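PDB 3FF4: uncharacterized protein, which is of unknown function but, as a small CoA-binding-domain protein with a Rossmann-like fold, probably binds coenzyme A or a related nucleotide. Local coordinates for residues K5-G11 / V59-Y65; Y21-E25 / E43-K47; F34-R39 / K47-R53; K84-P90 / E107-T113. The contacts are given in a common frame with arbitrary orientation. Where two conformers were deposited one is given. Numbering follows the deposited sequence.

Interaction 1: K5-G11 / V59-Y65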
# COMPACT_ATOMS: atom_id res chain seq x y z
N LYS A 5 4.18 -3.39 -11.28
CA LYS A 5 4.75 -2.57 -10.23
C LYS A 5 4.78 -3.35 -8.92
O LYS A 5 3.76 -3.87 -8.48
CB LYS A 5 3.96 -1.27 -10.07
CG LYS A 5 3.86 -0.52 -11.37
CD LYS A 5 3.13 0.77 -11.22
CE LYS A 5 3.26 1.55 -12.50
NZ LYS A 5 2.45 2.76 -12.41
N LYS A 6 5.96 -3.42 -8.31
CA LYS A 6 6.07 -4.00 -6.99
C LYS A 6 5.35 -3.14 -5.96
O LYS A 6 5.74 -1.99 -5.70
CB LYS A 6 7.52 -4.21 -6.57
CG LYS A 6 7.61 -4.73 -5.14
CD LYS A 6 8.70 -5.72 -4.99
CE LYS A 6 10.01 -5.06 -4.96
NZ LYS A 6 11.01 -6.15 -5.10
N THR A 7 4.31 -3.72 -5.37
CA THR A 7 3.33 -2.97 -4.57
C THR A 7 3.24 -3.49 -3.13
O THR A 7 2.89 -4.66 -2.87
CB THR A 7 1.93 -3.01 -5.23
OG1 THR A 7 2.04 -2.44 -6.55
CG2 THR A 7 0.92 -2.20 -4.40
N LEU A 8 3.55 -2.62 -2.18
CA LEU A 8 3.48 -3.01 -0.77
C LEU A 8 2.11 -2.56 -0.23
O LEU A 8 1.76 -1.37 -0.34
CB LEU A 8 4.64 -2.38 0.03
CG LEU A 8 4.85 -2.82 1.49
CD1 LEU A 8 6.36 -2.81 1.75
CD2 LEU A 8 4.11 -1.89 2.46
N ILE A 9 1.35 -3.50 0.33
CA ILE A 9 0.05 -3.19 0.99
C ILE A 9 0.28 -3.02 2.47
O ILE A 9 0.65 -3.98 3.17
CB ILE A 9 -0.95 -4.36 0.78
CG1 ILE A 9 -1.04 -4.71 -0.72
CG2 ILE A 9 -2.34 -4.05 1.49
CD1 ILE A 9 -1.93 -5.96 -1.06
N LEU A 10 0.06 -1.80 2.95
CA LEU A 10 0.26 -1.47 4.33
C LEU A 10 -1.11 -1.38 5.03
O LEU A 10 -1.94 -0.51 4.73
CB LEU A 10 1.04 -0.14 4.44
CG LEU A 10 1.53 0.26 5.83
CD1 LEU A 10 2.45 -0.84 6.39
CD2 LEU A 10 2.27 1.59 5.81
N GLY A 11 -1.31 -2.28 5.99
CA GLY A 11 -2.62 -2.58 6.52
C GLY A 11 -3.18 -3.90 5.98
O GLY A 11 -4.39 -4.16 6.07
N VAL A 59 10.42 -1.16 -3.93
CA VAL A 59 8.95 -0.93 -3.90
C VAL A 59 8.57 0.25 -4.82
O VAL A 59 9.10 1.35 -4.69
CB VAL A 59 8.42 -0.72 -2.46
CG1 VAL A 59 6.87 -0.37 -2.46
CG2 VAL A 59 8.66 -1.99 -1.61
N ASP A 60 7.68 0.01 -5.77
CA ASP A 60 7.20 1.08 -6.64
C ASP A 60 6.11 1.90 -5.92
O ASP A 60 6.15 3.14 -5.88
CB ASP A 60 6.66 0.49 -7.95
CG ASP A 60 6.08 1.54 -8.89
OD1 ASP A 60 6.71 1.83 -9.94
OD2 ASP A 60 4.97 2.04 -8.62
N THR A 61 5.13 1.19 -5.39
CA THR A 61 3.94 1.78 -4.82
C THR A 61 3.69 1.23 -3.42
O THR A 61 3.72 0.01 -3.21
CB THR A 61 2.69 1.47 -5.71
OG1 THR A 61 2.84 2.10 -6.99
CG2 THR A 61 1.40 1.97 -5.05
N VAL A 62 3.45 2.11 -2.46
CA VAL A 62 2.86 1.70 -1.19
C VAL A 62 1.35 2.01 -1.33
O VAL A 62 0.97 3.13 -1.64
CB VAL A 62 3.49 2.41 0.01
CG1 VAL A 62 2.72 2.08 1.33
CG2 VAL A 62 5.01 2.03 0.13
N THR A 63 0.52 0.99 -1.14
CA THR A 63 -0.94 1.22 -1.10
C THR A 63 -1.47 1.08 0.33
O THR A 63 -1.30 0.04 1.01
CB THR A 63 -1.73 0.37 -2.17
OG1 THR A 63 -3.11 0.80 -2.23
CG2 THR A 63 -1.62 -1.17 -1.88
N LEU A 64 -2.07 2.16 0.80
CA LEU A 64 -2.41 2.34 2.20
C LEU A 64 -3.82 1.90 2.55
O LEU A 64 -4.80 2.37 1.94
CB LEU A 64 -2.33 3.82 2.55
CG LEU A 64 -0.95 4.44 2.76
CD1 LEU A 64 -1.20 5.92 3.04
CD2 LEU A 64 -0.26 3.78 3.94
N TYR A 65 -3.90 1.02 3.56
CA TYR A 65 -5.18 0.62 4.12
C TYR A 65 -5.15 0.75 5.63
O TYR A 65 -5.64 -0.12 6.30
CB TYR A 65 -5.56 -0.81 3.70
CG TYR A 65 -5.93 -0.85 2.25
CD1 TYR A 65 -7.21 -0.47 1.84
CD2 TYR A 65 -4.98 -1.21 1.28
CE1 TYR A 65 -7.56 -0.46 0.47
CE2 TYR A 65 -5.33 -1.22 -0.10
CZ TYR A 65 -6.61 -0.84 -0.48
OH TYR A 65 -6.95 -0.82 -1.81
O HOH W 1 3.80 3.99 -10.03
O HOH W 2 -6.78 -3.10 6.44

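Interaction 2: Y21-E25 / E43-K47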
# COMPACT_ATOMS: atom_id res chain seq x y z
N TYR A 21 -7.55 -6.82 1.38
CA TYR A 21 -7.62 -8.16 0.80
C TYR A 21 -8.06 -8.07 -0.65
O TYR A 21 -7.39 -8.60 -1.55
CB TYR A 21 -8.53 -9.10 1.59
CG TYR A 21 -8.38 -10.55 1.17
CD1 TYR A 21 -7.47 -11.38 1.82
CD2 TYR A 21 -9.15 -11.08 0.11
CE1 TYR A 21 -7.31 -12.71 1.44
CE2 TYR A 21 -8.99 -12.41 -0.28
CZ TYR A 21 -8.07 -13.21 0.39
OH TYR A 21 -7.91 -14.54 0.04
N LEU A 22 -9.18 -7.39 -0.89
CA LEU A 22 -9.60 -7.15 -2.27
C LEU A 22 -8.42 -6.61 -3.14
O LEU A 22 -8.23 -7.06 -4.27
CB LEU A 22 -10.82 -6.24 -2.32
CG LEU A 22 -11.99 -6.78 -1.49
CD1 LEU A 22 -13.15 -5.80 -1.49
CD2 LEU A 22 -12.44 -8.15 -2.02
N ALA A 23 -7.62 -5.69 -2.60
CA ALA A 23 -6.53 -5.11 -3.38
C ALA A 23 -5.48 -6.16 -3.74
O ALA A 23 -5.00 -6.19 -4.87
CB ALA A 23 -5.87 -3.95 -2.66
N ALA A 24 -5.13 -7.02 -2.79
CA ALA A 24 -4.15 -8.08 -3.04
C ALA A 24 -4.62 -8.97 -4.18
O ALA A 24 -3.83 -9.27 -5.08
CB ALA A 24 -3.87 -8.90 -1.79
N GLU A 25 -5.91 -9.33 -4.15
CA GLU A 25 -6.53 -10.14 -5.21
C GLU A 25 -6.45 -9.47 -6.58
O GLU A 25 -6.09 -10.13 -7.55
CB GLU A 25 -8.01 -10.43 -4.92
CG GLU A 25 -8.27 -11.43 -3.83
CD GLU A 25 -9.76 -11.78 -3.68
OE1 GLU A 25 -10.61 -10.85 -3.72
OE2 GLU A 25 -10.07 -12.98 -3.50
N GLU A 43 -2.15 -14.98 6.66
CA GLU A 43 -1.62 -15.12 5.30
C GLU A 43 -2.61 -14.57 4.28
O GLU A 43 -3.82 -14.83 4.37
CB GLU A 43 -1.36 -16.59 4.94
CG GLU A 43 -2.48 -17.15 4.07
CD GLU A 43 -2.12 -18.44 3.37
OE1 GLU A 43 -1.35 -19.25 3.95
OE2 GLU A 43 -2.63 -18.65 2.25
N VAL A 44 -2.09 -13.85 3.28
CA VAL A 44 -2.91 -13.26 2.23
C VAL A 44 -2.46 -13.93 0.94
O VAL A 44 -1.30 -13.80 0.53
CB VAL A 44 -2.74 -11.72 2.14
CG1 VAL A 44 -3.51 -11.16 0.94
CG2 VAL A 44 -3.20 -11.06 3.45
N LEU A 45 -3.36 -14.69 0.34
CA LEU A 45 -3.07 -15.42 -0.89
C LEU A 45 -1.72 -16.11 -0.86
O LEU A 45 -0.94 -16.01 -1.81
CB LEU A 45 -3.16 -14.47 -2.10
CG LEU A 45 -4.47 -13.65 -2.16
CD1 LEU A 45 -4.33 -12.42 -3.02
CD2 LEU A 45 -5.65 -14.50 -2.63
N GLY A 46 -1.41 -16.80 0.23
CA GLY A 46 -0.19 -17.60 0.28
C GLY A 46 1.03 -16.92 0.90
O GLY A 46 2.04 -17.57 1.12
N LYS A 47 0.94 -15.61 1.19
CA LYS A 47 2.06 -14.89 1.76
C LYS A 47 1.78 -14.52 3.20
O LYS A 47 0.74 -13.93 3.51
CB LYS A 47 2.36 -13.62 0.96
CG LYS A 47 2.95 -13.87 -0.39
CD LYS A 47 2.88 -12.60 -1.20
CE LYS A 47 3.72 -12.68 -2.44
NZ LYS A 47 5.02 -11.96 -2.17
O HOH W 3 -5.77 -15.76 1.85

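Interaction 3: F34-R39 / K47-R53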
# COMPACT_ATOMS: atom_id res chain seq x y z
N PHE A 34 2.70 -8.31 -5.01
CA PHE A 34 2.20 -7.62 -3.80
C PHE A 34 2.97 -8.10 -2.57
O PHE A 34 3.39 -9.28 -2.49
CB PHE A 34 0.68 -7.77 -3.61
CG PHE A 34 0.26 -9.11 -3.08
CD1 PHE A 34 0.03 -9.29 -1.71
CD2 PHE A 34 0.11 -10.19 -3.94
CE1 PHE A 34 -0.33 -10.55 -1.21
CE2 PHE A 34 -0.25 -11.46 -3.45
CZ PHE A 34 -0.48 -11.62 -2.07
N ILE A 35 3.17 -7.18 -1.62
CA ILE A 35 3.81 -7.53 -0.36
C ILE A 35 2.95 -7.10 0.84
O ILE A 35 2.79 -5.90 1.06
CB ILE A 35 5.21 -6.90 -0.24
CG1 ILE A 35 6.10 -7.32 -1.43
CG2 ILE A 35 5.86 -7.30 1.12
CD1 ILE A 35 7.33 -6.48 -1.59
N PRO A 36 2.40 -8.08 1.60
CA PRO A 36 1.49 -7.75 2.71
C PRO A 36 2.22 -7.41 4.01
O PRO A 36 2.95 -8.26 4.56
CB PRO A 36 0.67 -9.02 2.89
CG PRO A 36 1.51 -10.14 2.31
CD PRO A 36 2.53 -9.55 1.39
N VAL A 37 2.01 -6.18 4.48
CA VAL A 37 2.60 -5.68 5.72
C VAL A 37 1.48 -5.11 6.59
O VAL A 37 0.55 -4.47 6.10
CB VAL A 37 3.70 -4.61 5.47
CG1 VAL A 37 4.34 -4.11 6.78
CG2 VAL A 37 4.78 -5.14 4.52
N GLY A 38 1.56 -5.38 7.88
CA GLY A 38 0.61 -4.79 8.82
C GLY A 38 0.74 -5.39 10.19
O GLY A 38 1.74 -6.08 10.48
N ARG A 39 -0.25 -5.14 11.04
CA ARG A 39 -0.21 -5.67 12.40
C ARG A 39 -1.02 -6.95 12.58
O ARG A 39 -0.81 -7.68 13.55
CB ARG A 39 -0.64 -4.61 13.43
CG ARG A 39 -2.06 -4.13 13.29
CD ARG A 39 -2.49 -3.42 14.56
NE ARG A 39 -3.69 -2.62 14.37
CZ ARG A 39 -4.39 -2.07 15.37
NH1 ARG A 39 -3.99 -2.24 16.63
NH2 ARG A 39 -5.48 -1.36 15.11
N LYS A 47 0.94 -15.61 1.19
CA LYS A 47 2.06 -14.89 1.76
C LYS A 47 1.78 -14.52 3.20
O LYS A 47 0.74 -13.93 3.51
CB LYS A 47 2.36 -13.62 0.96
CG LYS A 47 2.95 -13.87 -0.39
CD LYS A 47 2.88 -12.60 -1.20
CE LYS A 47 3.72 -12.68 -2.44
NZ LYS A 47 5.02 -11.96 -2.17
N THR A 48 2.71 -14.89 4.07
CA THR A 48 2.64 -14.49 5.48
C THR A 48 2.62 -12.97 5.53
O THR A 48 3.44 -12.33 4.88
CB THR A 48 3.88 -15.02 6.26
OG1 THR A 48 3.97 -16.45 6.14
CG2 THR A 48 3.81 -14.63 7.74
N ILE A 49 1.71 -12.39 6.30
CA ILE A 49 1.70 -10.94 6.50
C ILE A 49 2.90 -10.60 7.36
O ILE A 49 3.10 -11.19 8.44
CB ILE A 49 0.41 -10.47 7.23
CG1 ILE A 49 -0.83 -10.88 6.42
CG2 ILE A 49 0.48 -8.95 7.49
CD1 ILE A 49 -2.14 -10.66 7.18
N ILE A 50 3.71 -9.66 6.89
CA ILE A 50 4.92 -9.24 7.61
C ILE A 50 4.54 -8.30 8.76
O ILE A 50 3.96 -7.21 8.54
CB ILE A 50 5.97 -8.61 6.66
CG1 ILE A 50 6.39 -9.65 5.60
CG2 ILE A 50 7.16 -8.07 7.45
CD1 ILE A 50 7.05 -9.08 4.36
N ASN A 51 4.82 -8.74 9.99
CA ASN A 51 4.40 -7.98 11.15
C ASN A 51 5.50 -7.07 11.66
O ASN A 51 5.24 -6.21 12.48
CB ASN A 51 3.86 -8.87 12.26
CG ASN A 51 2.61 -9.63 11.86
OD1 ASN A 51 2.47 -10.79 12.19
ND2 ASN A 51 1.70 -8.97 11.14
N GLU A 52 6.73 -7.28 11.19
CA GLU A 52 7.78 -6.29 11.45
C GLU A 52 7.78 -5.27 10.32
O GLU A 52 6.86 -5.26 9.49
CB GLU A 52 9.17 -6.91 11.60
CG GLU A 52 9.30 -7.91 12.72
CD GLU A 52 8.52 -9.20 12.44
OE1 GLU A 52 8.52 -9.66 11.27
OE2 GLU A 52 7.89 -9.73 13.39
N ARG A 53 8.78 -4.41 10.31
CA ARG A 53 8.92 -3.42 9.26
C ARG A 53 10.28 -3.53 8.52
O ARG A 53 11.13 -2.64 8.62
CB ARG A 53 8.65 -2.02 9.83
CG ARG A 53 7.25 -1.84 10.42
CD ARG A 53 6.13 -1.94 9.34
NE ARG A 53 4.77 -1.73 9.86
CZ ARG A 53 3.95 -2.68 10.36
NH1 ARG A 53 4.34 -3.96 10.44
NH2 ARG A 53 2.74 -2.35 10.81

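Interaction 4: K84-P90 / E107-T113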
# COMPACT_ATOMS: atom_id res chain seq x y z
N LYS A 84 8.13 5.12 -5.40
CA LYS A 84 7.76 6.15 -6.38
C LYS A 84 6.42 6.81 -6.04
O LYS A 84 6.23 7.99 -6.29
CB LYS A 84 7.67 5.54 -7.77
CG LYS A 84 8.97 4.90 -8.25
CD LYS A 84 8.86 4.52 -9.71
CE LYS A 84 9.09 5.75 -10.58
NZ LYS A 84 9.07 5.40 -12.03
N ARG A 85 5.52 6.06 -5.43
CA ARG A 85 4.15 6.53 -5.27
C ARG A 85 3.54 5.93 -4.01
O ARG A 85 3.82 4.77 -3.67
CB ARG A 85 3.32 6.11 -6.49
CG ARG A 85 1.79 6.35 -6.36
CD ARG A 85 1.06 5.92 -7.62
NE ARG A 85 1.19 4.48 -7.85
CZ ARG A 85 0.65 3.83 -8.88
NH1 ARG A 85 -0.06 4.49 -9.82
NH2 ARG A 85 0.83 2.51 -8.99
N VAL A 86 2.68 6.70 -3.34
CA VAL A 86 1.90 6.19 -2.24
C VAL A 86 0.42 6.45 -2.57
O VAL A 86 0.05 7.59 -2.89
CB VAL A 86 2.29 6.82 -0.89
CG1 VAL A 86 1.36 6.34 0.22
CG2 VAL A 86 3.75 6.49 -0.49
N ILE A 87 -0.40 5.40 -2.54
CA ILE A 87 -1.85 5.54 -2.82
C ILE A 87 -2.66 5.63 -1.52
O ILE A 87 -2.54 4.75 -0.63
CB ILE A 87 -2.42 4.39 -3.66
CG1 ILE A 87 -1.66 4.26 -4.97
CG2 ILE A 87 -3.97 4.59 -3.91
CD1 ILE A 87 -2.02 3.02 -5.81
N PHE A 88 -3.42 6.73 -1.39
CA PHE A 88 -4.40 6.95 -0.30
C PHE A 88 -5.80 6.46 -0.73
O PHE A 88 -6.57 7.22 -1.37
CB PHE A 88 -4.42 8.44 0.07
CG PHE A 88 -3.13 8.91 0.65
CD1 PHE A 88 -2.96 9.00 2.02
CD2 PHE A 88 -2.03 9.12 -0.17
CE1 PHE A 88 -1.73 9.39 2.54
CE2 PHE A 88 -0.81 9.49 0.35
CZ PHE A 88 -0.65 9.63 1.69
N ASN A 89 -6.10 5.20 -0.41
CA ASN A 89 -7.42 4.61 -0.68
C ASN A 89 -8.48 5.28 0.21
O ASN A 89 -8.12 5.92 1.20
CB ASN A 89 -7.36 3.09 -0.53
CG ASN A 89 -6.30 2.49 -1.41
OD1 ASN A 89 -6.49 2.36 -2.61
ND2 ASN A 89 -5.16 2.19 -0.83
N PRO A 90 -9.78 5.14 -0.14
CA PRO A 90 -10.83 5.81 0.60
C PRO A 90 -10.77 5.63 2.11
O PRO A 90 -10.70 4.49 2.63
CB PRO A 90 -12.13 5.22 -0.02
CG PRO A 90 -11.73 5.09 -1.51
CD PRO A 90 -10.31 4.46 -1.34
N GLU A 107 5.31 10.68 -4.81
CA GLU A 107 4.05 11.17 -5.32
C GLU A 107 2.86 10.63 -4.50
O GLU A 107 2.60 9.42 -4.50
CB GLU A 107 3.88 10.82 -6.79
CG GLU A 107 2.69 11.50 -7.44
CD GLU A 107 2.32 10.90 -8.79
OE1 GLU A 107 2.68 9.74 -9.10
OE2 GLU A 107 1.60 11.59 -9.53
N PRO A 108 2.15 11.52 -3.79
CA PRO A 108 0.93 11.06 -3.16
C PRO A 108 -0.20 11.02 -4.23
O PRO A 108 -0.31 11.94 -5.03
CB PRO A 108 0.65 12.14 -2.11
CG PRO A 108 1.33 13.42 -2.63
CD PRO A 108 2.30 13.00 -3.72
N VAL A 109 -0.99 9.96 -4.23
CA VAL A 109 -2.11 9.81 -5.17
C VAL A 109 -3.36 9.42 -4.39
O VAL A 109 -3.34 8.43 -3.67
CB VAL A 109 -1.84 8.69 -6.22
CG1 VAL A 109 -3.13 8.32 -7.01
CG2 VAL A 109 -0.75 9.13 -7.19
N ILE A 110 -4.42 10.21 -4.51
CA ILE A 110 -5.70 9.90 -3.87
C ILE A 110 -6.54 9.13 -4.89
O ILE A 110 -6.81 9.64 -5.94
CB ILE A 110 -6.41 11.18 -3.34
CG1 ILE A 110 -5.71 11.66 -2.08
CG2 ILE A 110 -7.86 10.90 -2.94
CD1 ILE A 110 -5.06 12.94 -2.22
N GLY A 111 -6.89 7.87 -4.59
CA GLY A 111 -7.77 7.10 -5.46
C GLY A 111 -7.98 5.72 -4.84
O GLY A 111 -7.39 5.42 -3.81
N CYS A 112 -8.82 4.90 -5.46
CA CYS A 112 -9.03 3.52 -5.02
C CYS A 112 -8.19 2.62 -5.90
O CYS A 112 -8.29 2.65 -7.15
CB CYS A 112 -10.52 3.16 -5.11
SG CYS A 112 -10.84 1.39 -4.95
N THR A 113 -7.32 1.84 -5.27
CA THR A 113 -6.50 0.85 -5.96
C THR A 113 -7.32 -0.02 -6.92
O THR A 113 -6.87 -0.27 -8.02
CB THR A 113 -5.69 -0.05 -4.97
OG1 THR A 113 -4.84 0.79 -4.16
CG2 THR A 113 -4.82 -1.08 -5.76

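Interaction 1: K5-G11 / V59-Y65
Strands 7-10 and 61-64 run parallel, their axes 4.7 Å apart at closest approach and twisted by -24°, as adjacent strands in the middle of the Rossmann-like sheet. Their backbones are joined by regular parallel hydrogen bonds: Leu-8 N to Thr-61 O (2.8 Å), Thr-63 N to Leu-8 O (2.8 Å), Leu-10 N to Thr-63 O (3.0 Å) and Tyr-65 N to Leu-10 O (2.7 Å). At the start, Lys-6 O accepts from both Asp-60 N (2.8 Å) and Thr-61 N (3.3 Å). Leu-8, Leu-10, Val-62 and Leu-64 give one face a greasy surface, with Leu-10 CD2 3.8 Å from Leu-64 CD2. Thr-7, Ile-9, Thr-61 and Thr-63 line the other; these beta-branched residues suit extended strands, and the Thr-63 hydroxyl is held by Thr-113 and Asn-89. Gly-11 suits its positive phi, and a CB there would strike Tyr-65 O. At the opposite end, Lys-5 NZ, salt-bridged to the Phe-122 carboxylate, also reaches Asp-60 OD2 through a water, at 3.0 Å from NZ and 2.7 Å from OD2.

Interaction 2: Y21-E25 / E43-K47
A tight turn leans here on one side of helix 19-30, and the fit is one of small hollows and modest apolar bumps. Residues 44-47 form a type I' turn, closed by Lys-47 N to Val-44 O (3.0 Å) and Val-44 N to Lys-47 O (2.8 Å); Leu-45 and Gly-46 occupy its corner with positive phi, a conformation glycine adopts easily. The hollow on the helix is floored by Ala-24, whose lone methyl lets the turn come close: Val-44 CG1 rests 3.6 Å from Ala-24 CB. Leu-45 is the larger bump. Its CD1 settles over the backbone between Ala-24 and Glu-25, 3.7 Å from Ala-24 C and 3.6 Å from Glu-25 N, while its CD2 lies 3.5 Å from Tyr-21 OH. The tyrosine, one helical turn before Glu-25, forms a wall of the hollow, with its CD1 4.1 Å from Val-44 CG1. Being amphipathic, it can pack its ring against these side chains and leave its hydroxyl hydrogen-bonded to a water (3.1 Å from Tyr-21 OH), which accepts from Leu-45 N (3.0 Å). Deeper in the fold, Phe-34 of strand 34-37 touches Ala-24, Val-44 and Leu-45, so the hairpin of strands 43-44 and 47-48 packs against both the helix and the edge strand of the main parallel sheet.

Interaction 3: F34-R39 / K47-R53
Strand 34-37 is the outermost strand on its side of the parallel sheet, and segment 47-53 passes along its outer edge, meeting several of its polar backbone groups. Pro-36 O accepts from Ile-50 N (2.8 Å), and Gly-38 N donates to Ile-50 O (3.1 Å); together they frame the single bridge between Val-37 and Ile-50. Pro-36 itself brings no NH to the edge; instead its ring packs on the lysine, and Pro-36 CG lies 3.8 Å from Lys-47 CB. Phe-34 O is met by a side chain, Lys-47 NZ at 3.2 Å, while Lys-47 CD lies over the Phe-34 ring face in a CH-pi contact, 4.0 Å from the centroid. Gly-38 O takes a good bond from Asn-51 ND2 (3.0 Å) and a weak one from Arg-53 NH1 (3.4 Å). The amide of Asn-51, able both to give and to accept, also engages Lys-40 O and Lys-41 NZ. Arg-53 NH1 donates to Glu-52 O (3.0 Å), its NE forms a salt bridge with Glu-74, and Val-37 CG1 sits over the guanidinium face. The chemistry implies an edge satisfied by a mixture of backbone groups and polar side chains: the carbonyls of Phe-34, Pro-36 and Gly-38 all find donors without a complete further strand.

Interaction 4: K84-P90 / E107-T113
This is parallel strand pairing at one border of the main sheet: strand 107-110 is its outermost strand within the chain and lies beside strand 85-88, with axes 4.7 Å apart and a -24° twist. Glu-107 N to Lys-84 O (3.2 Å), Val-86 N to Glu-107 O (3.0 Å), Val-109 N to Val-86 O (2.9 Å) and Phe-88 N to Val-109 O (2.8 Å) hold the pair, which frays at a weak bond from Gly-111 N to Phe-88 O (3.3 Å). Val-86, Phe-88, Pro-108 and Ile-110 form an apolar face beneath helix 95-103; Phe-88 CE2 lies 3.9 Å from Pro-108 CB, and proline is tolerated because its missing NH is not needed in this pairing. On the other face, Arg-85 lays its CD 3.7 Å from Val-109 CG2 and sends its guanidinium to Thr-61 and the Phe-122 carboxylate. Past the strands, Asn-89 OD1 accepts from both Thr-113 N and Thr-113 OG1, each at 2.8 Å, tying the start of helix 113-119 to the strand end; the Thr-113 hydroxyl also meets Thr-63. Cys-112 is the N-cap of that helix. Strand 85-88, helix 95-103 and strand 107-110 make a beta-alpha-beta crossover, the repeating unit of Rossmann-like folds such as the CoA-binding domain.

Interactions 1, 3 and 4 reach one parallel sheet, whose order is 34-37, 7-10, 61-64, 85-88, 107-110. Interaction 1 is central, its centre about 3 Å from the centre of the chain, and is linked to interaction 3 by Thr-7 O and Ile-35 N (2.8 Å) and to interaction 4 by Val-62 O and Ile-87 N (2.8 Å). Interactions 3 and 4 lie toward opposite borders, their centres about 19 Å apart. Interaction 2 shares Lys-47 with interaction 3 and meets interaction 1 where Ala-24 CB lies 3.6 Å from Ile-9 CD1. A PEG molecule, probably from crystallisation, lies about 4 Å from Gly-111 of interaction 4 (nearest atoms); such molecules often mark pockets, but this identifies no CoA site.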